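Local structure of exopolygalacturonase (Yersinia enterocolitica, 2UVF) at residues Phe258-Ile269 against Val339-Arg350. The protein hydrolyses polygalacturonic acid of pectin, probably releasing digalacturonic acid from the chain end as a family 28 exopolygalacturonase. Sequence-based numbering, arbitrary orientation.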
loop_
_atom_site.group_PDB
_atom_site.type_symbol
_atom_site.label_atom_id
_atom_site.label_comp_id
_atom_site.label_asym_id
_atom_site.label_seq_id
_atom_site.Cartn_x
_atom_site.Cartn_y
_atom_site.Cartn_z
ATOM N N PHE A 258 20.412 -2.902 6.146
ATOM C CA PHE A 258 20.200 -4.223 5.583
ATOM C C PHE A 258 20.197 -4.097 4.069
ATOM O O PHE A 258 20.164 -2.993 3.532
ATOM C CB PHE A 258 18.886 -4.814 6.074
ATOM C CG PHE A 258 18.765 -4.857 7.558
ATOM C CD1 PHE A 258 19.323 -5.911 8.283
ATOM C CD2 PHE A 258 18.088 -3.853 8.238
ATOM C CE1 PHE A 258 19.219 -5.957 9.652
ATOM C CE2 PHE A 258 17.967 -3.893 9.608
ATOM C CZ PHE A 258 18.527 -4.956 10.323
ATOM N N ARG A 259 20.268 -5.221 3.373
ATOM C CA ARG A 259 20.139 -5.179 1.933
ATOM C C ARG A 259 19.560 -6.482 1.421
ATOM O O ARG A 259 19.729 -7.527 2.045
ATOM C CB ARG A 259 21.467 -4.801 1.230
ATOM C CG ARG A 259 22.571 -5.847 1.236
ATOM C CD ARG A 259 23.813 -5.370 0.480
ATOM N NE ARG A 259 24.711 -6.498 0.200
ATOM C CZ ARG A 259 25.848 -6.436 -0.505
ATOM N NH1 ARG A 259 26.270 -5.290 -1.035
ATOM N NH2 ARG A 259 26.575 -7.535 -0.685
ATOM N N ASN A 260 18.865 -6.393 0.289
ATOM C CA ASN A 260 18.349 -7.561 -0.425
ATOM C C ASN A 260 17.537 -8.503 0.470
ATOM O O ASN A 260 17.928 -9.645 0.692
ATOM C CB ASN A 260 19.481 -8.327 -1.161
ATOM C CG ASN A 260 20.456 -7.408 -1.894
ATOM O OD1 ASN A 260 20.093 -6.319 -2.367
ATOM N ND2 ASN A 260 21.712 -7.852 -2.006
ATOM N N ILE A 261 16.409 -8.020 0.987
ATOM C CA ILE A 261 15.496 -8.871 1.781
ATOM C C ILE A 261 14.208 -9.221 1.014
ATOM O O ILE A 261 13.578 -8.360 0.411
ATOM C CB ILE A 261 15.147 -8.260 3.186
ATOM C CG1 ILE A 261 16.439 -7.914 3.958
ATOM C CG2 ILE A 261 14.280 -9.210 3.964
ATOM C CD1 ILE A 261 16.238 -7.162 5.262
ATOM N N ARG A 262 13.821 -10.492 1.074
ATOM C CA ARG A 262 12.719 -11.030 0.276
ATOM C C ARG A 262 11.795 -11.877 1.140
ATOM O O ARG A 262 12.257 -12.720 1.910
ATOM C CB ARG A 262 13.253 -11.890 -0.882
ATOM C CG ARG A 262 14.061 -11.126 -1.918
ATOM C CD ARG A 262 14.615 -12.055 -2.959
ATOM N NE ARG A 262 13.716 -12.180 -4.099
ATOM C CZ ARG A 262 12.897 -13.197 -4.330
ATOM N NH1 ARG A 262 12.839 -14.233 -3.503
ATOM N NH2 ARG A 262 12.138 -13.176 -5.411
ATOM N N ILE A 263 10.488 -11.645 1.008
ATOM C CA ILE A 263 9.482 -12.449 1.702
ATOM C C ILE A 263 8.405 -12.855 0.691
ATOM O O ILE A 263 7.791 -11.993 0.057
ATOM C CB ILE A 263 8.883 -11.696 2.916
ATOM C CG1 ILE A 263 10.002 -10.984 3.689
ATOM C CG2 ILE A 263 8.039 -12.655 3.775
ATOM C CD1 ILE A 263 9.550 -10.208 4.901
ATOM N N THR A 264 8.179 -14.162 0.540
ATOM C CA THR A 264 7.436 -14.673 -0.619
ATOM C C THR A 264 6.630 -15.911 -0.253
ATOM O O THR A 264 6.634 -16.354 0.891
ATOM C CB THR A 264 8.394 -15.051 -1.806
ATOM O OG1 THR A 264 9.275 -16.094 -1.381
ATOM C CG2 THR A 264 9.221 -13.856 -2.295
ATOM N N GLY A 265 5.944 -16.468 -1.240
ATOM C CA GLY A 265 5.181 -17.692 -1.063
ATOM C C GLY A 265 3.725 -17.351 -0.843
ATOM O O GLY A 265 3.402 -16.239 -0.399
ATOM N N SER A 266 2.853 -18.311 -1.140
ATOM C CA SER A 266 1.416 -18.117 -1.028
ATOM C C SER A 266 0.855 -18.344 0.369
ATOM O O SER A 266 -0.363 -18.368 0.546
ATOM C CB SER A 266 0.685 -18.990 -2.049
ATOM O OG SER A 266 0.713 -20.349 -1.671
ATOM N N GLY A 267 1.736 -18.494 1.361
ATOM C CA GLY A 267 1.332 -18.722 2.751
ATOM C C GLY A 267 0.765 -17.478 3.430
ATOM O O GLY A 267 0.746 -16.381 2.839
ATOM N N VAL A 268 0.325 -17.656 4.679
ATOM C CA VAL A 268 -0.361 -16.631 5.465
ATOM C C VAL A 268 0.530 -16.137 6.616
ATOM O O VAL A 268 1.260 -16.925 7.242
ATOM C CB VAL A 268 -1.706 -17.189 6.010
ATOM C CG1 VAL A 268 -2.369 -16.247 7.039
ATOM C CG2 VAL A 268 -2.664 -17.520 4.854
ATOM N N ILE A 269 0.492 -14.827 6.862
ATOM C CA ILE A 269 1.055 -14.243 8.082
ATOM C C ILE A 269 -0.092 -13.679 8.900
ATOM O O ILE A 269 -0.768 -12.728 8.475
ATOM C CB ILE A 269 2.094 -13.127 7.817
ATOM C CG1 ILE A 269 3.136 -13.577 6.775
ATOM C CG2 ILE A 269 2.758 -12.737 9.142
ATOM C CD1 ILE A 269 4.019 -12.466 6.197
ATOM N N VAL A 339 16.245 -0.935 4.929
ATOM C CA VAL A 339 16.544 -1.968 3.937
ATOM C C VAL A 339 16.759 -1.413 2.527
ATOM O O VAL A 339 15.990 -0.578 2.030
ATOM C CB VAL A 339 15.504 -3.139 3.946
ATOM C CG1 VAL A 339 15.964 -4.282 3.059
ATOM C CG2 VAL A 339 15.287 -3.658 5.357
ATOM N N GLU A 340 17.845 -1.875 1.906
ATOM C CA GLU A 340 18.154 -1.561 0.525
ATOM C C GLU A 340 17.817 -2.791 -0.309
ATOM O O GLU A 340 18.483 -3.822 -0.160
ATOM C CB GLU A 340 19.642 -1.219 0.385
ATOM C CG GLU A 340 20.055 -0.807 -1.011
ATOM C CD GLU A 340 19.667 0.620 -1.319
ATOM O OE1 GLU A 340 19.425 1.383 -0.349
ATOM O OE2 GLU A 340 19.605 0.980 -2.523
ATOM N N ASN A 341 16.773 -2.675 -1.150
ATOM C CA ASN A 341 16.180 -3.786 -1.953
ATOM C C ASN A 341 15.260 -4.753 -1.196
ATOM O O ASN A 341 15.724 -5.733 -0.632
ATOM C CB ASN A 341 17.227 -4.605 -2.735
ATOM C CG ASN A 341 18.207 -3.746 -3.518
ATOM O OD1 ASN A 341 19.383 -4.085 -3.626
ATOM N ND2 ASN A 341 17.738 -2.656 -4.065
ATOM N N VAL A 342 13.952 -4.498 -1.210
ATOM C CA VAL A 342 12.972 -5.426 -0.607
ATOM C C VAL A 342 12.045 -6.034 -1.668
ATOM O O VAL A 342 11.709 -5.385 -2.657
ATOM C CB VAL A 342 12.115 -4.744 0.463
ATOM C CG1 VAL A 342 11.222 -5.764 1.167
ATOM C CG2 VAL A 342 12.988 -4.044 1.469
ATOM N N TYR A 343 11.654 -7.291 -1.477
ATOM C CA TYR A 343 10.676 -7.920 -2.356
ATOM C C TYR A 343 9.705 -8.750 -1.543
ATOM O O TYR A 343 10.066 -9.816 -1.024
ATOM C CB TYR A 343 11.339 -8.774 -3.453
ATOM C CG TYR A 343 10.371 -9.437 -4.466
ATOM C CD1 TYR A 343 9.734 -8.688 -5.457
ATOM C CD2 TYR A 343 10.160 -10.819 -4.462
ATOM C CE1 TYR A 343 8.866 -9.294 -6.397
ATOM C CE2 TYR A 343 9.301 -11.433 -5.392
ATOM C CZ TYR A 343 8.661 -10.666 -6.357
ATOM O OH TYR A 343 7.806 -11.269 -7.282
ATOM N N LEU A 344 8.466 -8.257 -1.483
ATOM C CA LEU A 344 7.332 -8.952 -0.842
ATOM C C LEU A 344 6.432 -9.521 -1.934
ATOM O O LEU A 344 6.148 -8.833 -2.906
ATOM C CB LEU A 344 6.573 -7.962 0.063
ATOM C CG LEU A 344 7.490 -7.079 0.943
ATOM C CD1 LEU A 344 6.700 -5.942 1.634
ATOM C CD2 LEU A 344 8.311 -7.909 1.972
ATOM N N ALA A 345 6.017 -10.784 -1.814
ATOM C CA ALA A 345 5.245 -11.415 -2.878
ATOM C C ALA A 345 4.365 -12.581 -2.419
ATOM O O ALA A 345 4.772 -13.357 -1.565
ATOM C CB ALA A 345 6.167 -11.878 -3.994
ATOM N N GLY A 346 3.168 -12.688 -3.004
ATOM C CA GLY A 346 2.274 -13.854 -2.828
ATOM C C GLY A 346 1.541 -14.048 -1.511
ATOM O O GLY A 346 0.478 -14.706 -1.464
ATOM N N PHE A 347 2.105 -13.511 -0.430
ATOM C CA PHE A 347 1.599 -13.869 0.889
ATOM C C PHE A 347 0.323 -13.155 1.257
ATOM O O PHE A 347 0.029 -12.085 0.728
ATOM C CB PHE A 347 2.671 -13.799 2.016
ATOM C CG PHE A 347 3.375 -12.469 2.171
ATOM C CD1 PHE A 347 2.815 -11.448 2.952
ATOM C CD2 PHE A 347 4.636 -12.263 1.614
ATOM C CE1 PHE A 347 3.474 -10.234 3.130
ATOM C CE2 PHE A 347 5.310 -11.044 1.786
ATOM C CZ PHE A 347 4.724 -10.027 2.557
ATOM N N THR A 348 -0.438 -13.786 2.151
ATOM C CA THR A 348 -1.658 -13.221 2.722
ATOM C C THR A 348 -1.355 -12.646 4.110
ATOM O O THR A 348 -0.571 -13.236 4.888
ATOM C CB THR A 348 -2.776 -14.296 2.745
ATOM O OG1 THR A 348 -3.083 -14.633 1.389
ATOM C CG2 THR A 348 -4.057 -13.809 3.400
ATOM N N VAL A 349 -1.941 -11.487 4.398
ATOM C CA VAL A 349 -1.815 -10.823 5.696
ATOM C C VAL A 349 -3.167 -10.861 6.382
ATOM O O VAL A 349 -4.190 -10.421 5.822
ATOM C CB VAL A 349 -1.335 -9.332 5.581
ATOM C CG1 VAL A 349 -1.376 -8.612 6.964
ATOM C CG2 VAL A 349 0.052 -9.263 5.072
ATOM N N ARG A 350 -3.179 -11.370 7.606
ATOM C CA ARG A 350 -4.389 -11.384 8.399
ATOM C C ARG A 350 -4.155 -10.809 9.776
ATOM O O ARG A 350 -3.059 -10.890 10.271
ATOM C CB ARG A 350 -4.895 -12.810 8.507
ATOM C CG ARG A 350 -5.496 -13.279 7.191
ATOM C CD ARG A 350 -6.052 -14.649 7.274
ATOM N NE ARG A 350 -6.712 -14.941 6.020
ATOM C CZ ARG A 350 -7.152 -16.134 5.662
ATOM N NH1 ARG A 350 -7.014 -17.167 6.480
ATOM N NH2 ARG A 350 -7.753 -16.271 4.491
HETATM O O HOH W 1 -1.548 -15.993 -0.164
#
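Ile263 and Leu344 extend side by side into the interior of the parallel beta-helix from neighbouring coils, with Ile263 CG1 3.9 Å from Leu344 CD2. The Phe347 ring comes in next to them: its edge faces the carbonyl of Ile263, CE2 lying 3.2 Å from Ile263 O almost in the ring plane, while CE2 also touches Ile263 CG2. Over one face of the same ring sits the tip of Ile269, whose CD1 makes a CH-pi contact 4.0 Å from the centroid. Phe347 reaches this place because its CG stands between the backbone N and the carbonyl carbon (chi1 56°). Toward the start of the two segments, Ile261 crosses Val339 at about a right angle, CD1 touching both of its methyl groups.

On the outward side, Arg262 bends at chi3 (92°), so that Tyr343 CD2 lies over one face of its guanidinium, the planes 20° apart and NH2 3.2 Å from Tyr343 CD2. Leu46 O and Thr208 OG1 hold that guanidinium by hydrogen bonds. Parallel backbone bonding, as in Ile263 N to Tyr343 O at 2.8 Å, is interrupted at the glycine-containing turns, where a water joins Ser266 O, Gly346 O and Thr348 OG1; it resumes with Thr348 N to Gly267 O, the pairing shifted by one residue so that Val268 lies opposite Thr348. Strand 207-211 flanks 258-264, strand 365-368 continues the stack beyond 342-345, and strands 334-339 and 357-360 close over the buried side chains.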